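Spore germination protein GerM (Bacillus subtilis subsp. subtilis str. 168, PDB 6GZB) is of unknown molecular function but affects both sporulation and germination, and carries two GerMN domains in tandem. Local coordinates at residues A[114-128]-A[152-165]. Residues are numbered along the deposited sequence; the frame is centred on the assembly and turned at random.
Sequences IKKDGTAIADFSNEF and SIDKVKLRINGHEL. With ACT (acetate ion), chain G.
The two parallel strands of a beta-alpha-beta unit pair here: 119-124 lies beside 155-160, with six parallel bridges from T119-K155 to F124-I160 and strand axes 19° apart. Backbone bonds alternate along the ladder, A120 N to K155 O and then K157 N to A120 O, both at 2.8 Å, and the series closes with N161 N on F124 O. At its start G118 O takes two donors: D154 N meets it in the carbonyl plane on a lone pair, while K155 N comes from above that plane.

K155 runs across T119, its CE 3.2 Å from T119 OG1, and bends near its end, at chi3 and chi4, which brings NZ to D117 O at 3.0 Å and into a salt bridge with D154 OD1. A methionine here would probably leave the D154 carboxylate without its charge partner and D117 O without this donor.

Helix 136-147 makes the crossover between the strands in this first GerMN domain and packs on the face bearing A122, V156 and L158. On that face A120 CB sits tightly at 3.5 Å from I153 CG2, and F128 CD2 meets I160 CD1 at 3.7 Å, obliquely to the ring. F128 CD1 also lies over one face of the F124 ring.

The other face is more polar. I121 CG2 lies over the R159 guanidinium, 3.7 Å from NE, a nitrogen buried with no polar partner. A D123 chi1 of -168° sets CG opposite the backbone N and turns the carboxylate to the type I' turn I160-H163, where OD1 accepts G162 N at 2.8 Å on the syn side. Its OD2 reaches R159 NH1 through a water, the carboxylate and guanidinium planes standing 79° apart; R159 NH2 forms a salt bridge with E164.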
loop_
_atom_site.group_PDB
_atom_site.type_symbol
_atom_site.label_atom_id
_atom_site.label_comp_id
_atom_site.label_asym_id
_atom_site.label_seq_id
_atom_site.Cartn_x
_atom_site.Cartn_y
_atom_site.Cartn_z
ATOM N N ILE A 114 13.311 -2.599 -17.648
ATOM C CA ILE A 114 13.807 -2.831 -16.298
ATOM C C ILE A 114 15.336 -2.869 -16.310
ATOM O O ILE A 114 15.936 -3.725 -16.948
ATOM C CB ILE A 114 13.250 -4.151 -15.724
ATOM C CG1 ILE A 114 11.723 -4.126 -15.730
ATOM C CG2 ILE A 114 13.762 -4.384 -14.312
ATOM C CD1 ILE A 114 11.093 -5.449 -15.343
ATOM N N LYS A 115 15.960 -1.934 -15.605
ATOM C CA LYS A 115 17.419 -1.863 -15.533
ATOM C C LYS A 115 17.935 -2.749 -14.410
ATOM O O LYS A 115 17.173 -3.159 -13.532
ATOM C CB LYS A 115 17.885 -0.428 -15.277
ATOM C CG LYS A 115 17.127 0.643 -16.036
ATOM C CD LYS A 115 18.009 1.354 -17.046
ATOM C CE LYS A 115 17.937 0.675 -18.402
ATOM N NZ LYS A 115 17.926 1.667 -19.511
ATOM N N LYS A 116 19.245 -2.986 -14.408
ATOM C CA LYS A 116 19.867 -3.879 -13.435
ATOM C C LYS A 116 19.935 -3.253 -12.045
ATOM O O LYS A 116 19.937 -3.963 -11.039
ATOM C CB LYS A 116 21.269 -4.283 -13.898
ATOM C CG LYS A 116 21.281 -5.468 -14.855
ATOM C CD LYS A 116 22.698 -5.906 -15.189
ATOM C CE LYS A 116 22.743 -7.351 -15.670
ATOM N NZ LYS A 116 24.102 -7.945 -15.534
ATOM N N ASP A 117 19.939 -1.925 -11.990
ATOM C CA ASP A 117 19.982 -1.212 -10.721
ATOM C C ASP A 117 18.627 -1.182 -10.005
ATOM O O ASP A 117 18.515 -0.634 -8.904
ATOM C CB ASP A 117 20.494 0.220 -10.926
ATOM C CG ASP A 117 19.524 1.092 -11.712
ATOM O OD1 ASP A 117 18.510 0.576 -12.228
ATOM O OD2 ASP A 117 19.801 2.299 -11.842
ATOM N N GLY A 118 17.603 -1.759 -10.627
ATOM C CA GLY A 118 16.280 -1.838 -10.003
ATOM C C GLY A 118 15.317 -0.770 -10.503
ATOM O O GLY A 118 14.178 -0.693 -10.049
ATOM N N THR A 119 15.761 0.025 -11.470
ATOM C CA THR A 119 14.947 1.091 -12.026
ATOM C C THR A 119 14.098 0.550 -13.160
ATOM O O THR A 119 14.611 -0.086 -14.076
ATOM C CB THR A 119 15.826 2.230 -12.580
ATOM O OG1 THR A 119 16.562 2.826 -11.509
ATOM C CG2 THR A 119 14.975 3.295 -13.253
ATOM N N ALA A 120 12.797 0.808 -13.101
ATOM C CA ALA A 120 11.924 0.528 -14.231
ATOM C C ALA A 120 11.554 1.819 -14.921
ATOM O O ALA A 120 11.142 2.785 -14.273
ATOM C CB ALA A 120 10.670 -0.190 -13.771
ATOM N N ILE A 121 11.716 1.837 -16.237
ATOM C CA ILE A 121 11.326 2.985 -17.027
ATOM C C ILE A 121 10.032 2.670 -17.761
ATOM O O ILE A 121 9.973 1.753 -18.581
ATOM C CB ILE A 121 12.428 3.365 -18.039
ATOM C CG1 ILE A 121 13.687 3.810 -17.292
ATOM C CG2 ILE A 121 11.953 4.490 -18.940
ATOM C CD1 ILE A 121 14.936 3.815 -18.140
ATOM N N ALA A 122 8.979 3.396 -17.417
ATOM C CA ALA A 122 7.680 3.178 -18.022
ATOM C C ALA A 122 7.429 4.253 -19.056
ATOM O O ALA A 122 7.274 5.424 -18.713
ATOM C CB ALA A 122 6.590 3.203 -16.963
ATOM N N ASP A 123 7.398 3.848 -20.323
ATOM C CA ASP A 123 7.306 4.790 -21.436
ATOM C C ASP A 123 5.916 4.682 -22.057
ATOM O O ASP A 123 5.566 3.662 -22.636
ATOM C CB ASP A 123 8.391 4.474 -22.478
ATOM C CG ASP A 123 8.556 5.576 -23.526
ATOM O OD1 ASP A 123 7.786 6.560 -23.503
ATOM O OD2 ASP A 123 9.421 5.429 -24.414
ATOM N N PHE A 124 5.120 5.733 -21.896
ATOM C CA PHE A 124 3.698 5.693 -22.234
ATOM C C PHE A 124 3.444 6.378 -23.575
ATOM O O PHE A 124 4.178 7.281 -23.979
ATOM C CB PHE A 124 2.873 6.397 -21.145
ATOM C CG PHE A 124 2.886 5.688 -19.819
ATOM C CD1 PHE A 124 1.987 4.670 -19.555
ATOM C CD2 PHE A 124 3.756 6.081 -18.812
ATOM C CE1 PHE A 124 1.982 4.027 -18.330
ATOM C CE2 PHE A 124 3.758 5.438 -17.579
ATOM C CZ PHE A 124 2.864 4.415 -17.338
ATOM N N SER A 125 2.355 5.997 -24.226
ATOM C CA SER A 125 1.864 6.726 -25.378
ATOM C C SER A 125 1.230 8.049 -24.944
ATOM O O SER A 125 1.059 8.305 -23.751
ATOM C CB SER A 125 0.855 5.875 -26.143
ATOM O OG SER A 125 -0.376 5.781 -25.450
ATOM N N ASN A 126 0.852 8.870 -25.921
ATOM C CA ASN A 126 0.424 10.236 -25.649
ATOM C C ASN A 126 -0.931 10.313 -24.959
ATOM O O ASN A 126 -1.251 11.329 -24.328
ATOM C CB ASN A 126 0.392 11.062 -26.934
ATOM C CG ASN A 126 0.327 12.554 -26.660
ATOM O OD1 ASN A 126 -0.694 13.200 -26.902
ATOM N ND2 ASN A 126 1.394 13.094 -26.086
ATOM N N GLU A 127 -1.731 9.257 -25.082
ATOM C CA GLU A 127 -3.030 9.193 -24.386
ATOM C C GLU A 127 -2.877 9.289 -22.867
ATOM O O GLU A 127 -3.837 9.621 -22.157
ATOM C CB GLU A 127 -3.756 7.895 -24.733
ATOM C CG GLU A 127 -4.342 7.876 -26.131
ATOM C CD GLU A 127 -3.342 7.457 -27.187
ATOM O OE1 GLU A 127 -2.173 7.171 -26.835
ATOM O OE2 GLU A 127 -3.739 7.388 -28.369
ATOM N N PHE A 128 -1.678 8.977 -22.373
ATOM C CA PHE A 128 -1.355 9.107 -20.952
ATOM C C PHE A 128 -1.745 10.480 -20.401
ATOM O O PHE A 128 -2.013 10.623 -19.206
ATOM C CB PHE A 128 0.143 8.861 -20.739
ATOM C CG PHE A 128 0.577 8.920 -19.298
ATOM C CD1 PHE A 128 0.492 7.800 -18.491
ATOM C CD2 PHE A 128 1.128 10.083 -18.766
ATOM C CE1 PHE A 128 0.926 7.837 -17.176
ATOM C CE2 PHE A 128 1.580 10.125 -17.457
ATOM C CZ PHE A 128 1.465 9.008 -16.655
ATOM N N SER A 152 12.353 -7.178 -8.893
ATOM C CA SER A 152 13.362 -6.588 -9.762
ATOM C C SER A 152 13.189 -5.076 -9.925
ATOM O O SER A 152 14.027 -4.433 -10.544
ATOM C CB SER A 152 13.317 -7.248 -11.139
ATOM O OG SER A 152 12.084 -6.988 -11.798
ATOM N N ILE A 153 12.107 -4.519 -9.382
ATOM C CA ILE A 153 11.848 -3.085 -9.495
ATOM C C ILE A 153 11.662 -2.443 -8.118
ATOM O O ILE A 153 10.748 -2.803 -7.370
ATOM C CB ILE A 153 10.593 -2.821 -10.342
ATOM C CG1 ILE A 153 10.732 -3.470 -11.717
ATOM C CG2 ILE A 153 10.376 -1.330 -10.520
ATOM C CD1 ILE A 153 9.437 -3.535 -12.499
ATOM N N ASP A 154 12.508 -1.472 -7.787
ATOM C CA ASP A 154 12.276 -0.668 -6.588
ATOM C C ASP A 154 12.273 0.831 -6.839
ATOM O O ASP A 154 12.023 1.603 -5.926
ATOM C CB ASP A 154 13.284 -1.018 -5.492
ATOM C CG ASP A 154 14.699 -1.104 -6.009
ATOM O OD1 ASP A 154 15.073 -0.267 -6.856
ATOM O OD2 ASP A 154 15.430 -2.026 -5.588
ATOM N N LYS A 155 12.488 1.237 -8.087
ATOM C CA LYS A 155 12.448 2.652 -8.460
ATOM C C LYS A 155 11.808 2.784 -9.827
ATOM O O LYS A 155 11.894 1.872 -10.652
ATOM C CB LYS A 155 13.866 3.234 -8.540
ATOM C CG LYS A 155 14.583 3.361 -7.208
ATOM C CD LYS A 155 16.006 3.872 -7.397
ATOM C CE LYS A 155 16.841 2.947 -8.276
ATOM N NZ LYS A 155 17.395 1.798 -7.510
ATOM N N VAL A 156 11.224 3.943 -10.094
ATOM C CA VAL A 156 10.430 4.114 -11.300
ATOM C C VAL A 156 10.745 5.444 -11.967
ATOM O O VAL A 156 10.889 6.469 -11.298
ATOM C CB VAL A 156 8.920 4.036 -10.982
ATOM C CG1 VAL A 156 8.094 4.407 -12.195
ATOM C CG2 VAL A 156 8.552 2.642 -10.494
ATOM N N LYS A 157 10.845 5.418 -13.289
ATOM C CA LYS A 157 10.959 6.630 -14.082
ATOM C C LYS A 157 9.855 6.623 -15.125
ATOM O O LYS A 157 9.528 5.581 -15.694
ATOM C CB LYS A 157 12.314 6.693 -14.785
ATOM C CG LYS A 157 13.481 7.050 -13.877
ATOM C CD LYS A 157 14.767 7.150 -14.682
ATOM C CE LYS A 157 16.007 7.175 -13.797
ATOM N NZ LYS A 157 16.041 8.360 -12.899
ATOM N N LEU A 158 9.273 7.790 -15.365
ATOM C CA LEU A 158 8.123 7.902 -16.253
ATOM C C LEU A 158 8.526 8.623 -17.537
ATOM O O LEU A 158 9.262 9.599 -17.496
ATOM C CB LEU A 158 7.007 8.678 -15.553
ATOM C CG LEU A 158 5.958 7.924 -14.718
ATOM C CD1 LEU A 158 6.388 6.535 -14.301
ATOM C CD2 LEU A 158 5.550 8.734 -13.503
ATOM N N ARG A 159 8.064 8.126 -18.678
ATOM C CA ARG A 159 8.239 8.840 -19.935
ATOM C C ARG A 159 6.949 8.875 -20.725
ATOM O O ARG A 159 6.102 7.993 -20.586
ATOM C CB ARG A 159 9.328 8.175 -20.775
ATOM C CG ARG A 159 10.728 8.345 -20.215
ATOM C CD ARG A 159 11.734 7.525 -21.004
ATOM N NE ARG A 159 13.086 7.692 -20.490
ATOM C CZ ARG A 159 14.174 7.190 -21.063
ATOM N NH1 ARG A 159 14.091 6.532 -22.215
ATOM N NH2 ARG A 159 15.354 7.387 -20.501
ATOM N N ILE A 160 6.810 9.894 -21.567
ATOM C CA ILE A 160 5.777 9.906 -22.602
ATOM C C ILE A 160 6.428 9.998 -23.981
ATOM O O ILE A 160 7.152 10.947 -24.273
ATOM C CB ILE A 160 4.808 11.082 -22.420
ATOM C CG1 ILE A 160 4.180 11.046 -21.028
ATOM C CG2 ILE A 160 3.721 11.053 -23.485
ATOM C CD1 ILE A 160 3.339 12.270 -20.719
ATOM N N ASN A 161 6.238 8.959 -24.786
ATOM C CA ASN A 161 6.876 8.862 -26.092
ATOM C C ASN A 161 8.375 9.149 -26.017
ATOM O O ASN A 161 8.927 9.835 -26.867
ATOM C CB ASN A 161 6.192 9.809 -27.076
ATOM C CG ASN A 161 4.871 9.258 -27.592
ATOM O OD1 ASN A 161 3.883 9.986 -27.712
ATOM N ND2 ASN A 161 4.842 7.958 -27.880
ATOM N N GLY A 162 9.024 8.627 -24.981
ATOM C CA GLY A 162 10.472 8.695 -24.859
ATOM C C GLY A 162 10.969 9.957 -24.171
ATOM O O GLY A 162 12.141 10.052 -23.815
ATOM N N HIS A 163 10.066 10.899 -23.916
ATOM C CA HIS A 163 10.428 12.143 -23.234
ATOM C C HIS A 163 10.337 11.969 -21.717
ATOM O O HIS A 163 9.319 11.510 -21.201
ATOM C CB HIS A 163 9.501 13.272 -23.695
ATOM C CG HIS A 163 9.651 14.541 -22.919
ATOM N ND1 HIS A 163 10.763 15.352 -23.023
ATOM C CD2 HIS A 163 8.808 15.163 -22.062
ATOM C CE1 HIS A 163 10.608 16.404 -22.237
ATOM N NE2 HIS A 163 9.438 16.305 -21.631
ATOM N N GLU A 164 11.411 12.313 -21.012
ATOM C CA GLU A 164 11.475 12.111 -19.565
ATOM C C GLU A 164 10.551 13.088 -18.857
ATOM O O GLU A 164 10.463 14.246 -19.241
ATOM C CB GLU A 164 12.905 12.278 -19.058
ATOM C CG GLU A 164 13.767 11.041 -19.250
ATOM C CD GLU A 164 15.254 11.343 -19.169
ATOM O OE1 GLU A 164 15.639 12.364 -18.558
ATOM O OE2 GLU A 164 16.040 10.568 -19.742
ATOM N N LEU A 165 9.790 12.585 -17.890
ATOM C CA LEU A 165 8.889 13.420 -17.108
ATOM C C LEU A 165 9.562 13.866 -15.812
ATOM O O LEU A 165 9.810 13.059 -14.917
ATOM C CB LEU A 165 7.611 12.651 -16.757
ATOM C CG LEU A 165 6.662 12.262 -17.887
ATOM C CD1 LEU A 165 5.292 11.953 -17.301
ATOM C CD2 LEU A 165 6.568 13.358 -18.939
HETATM C C ACT G . 21.089 -2.035 -17.578
HETATM O O ACT G . 20.396 -3.003 -17.841
HETATM O OXT ACT G . 21.185 -1.624 -16.432
HETATM C CH3 ACT G . 21.444 -1.117 -18.684
HETATM O O HOH W 1 16.530 -4.820 -11.813
HETATM O O HOH W 2 11.846 5.549 -23.863
HETATM O O HOH W 3 1.505 8.409 -28.781
#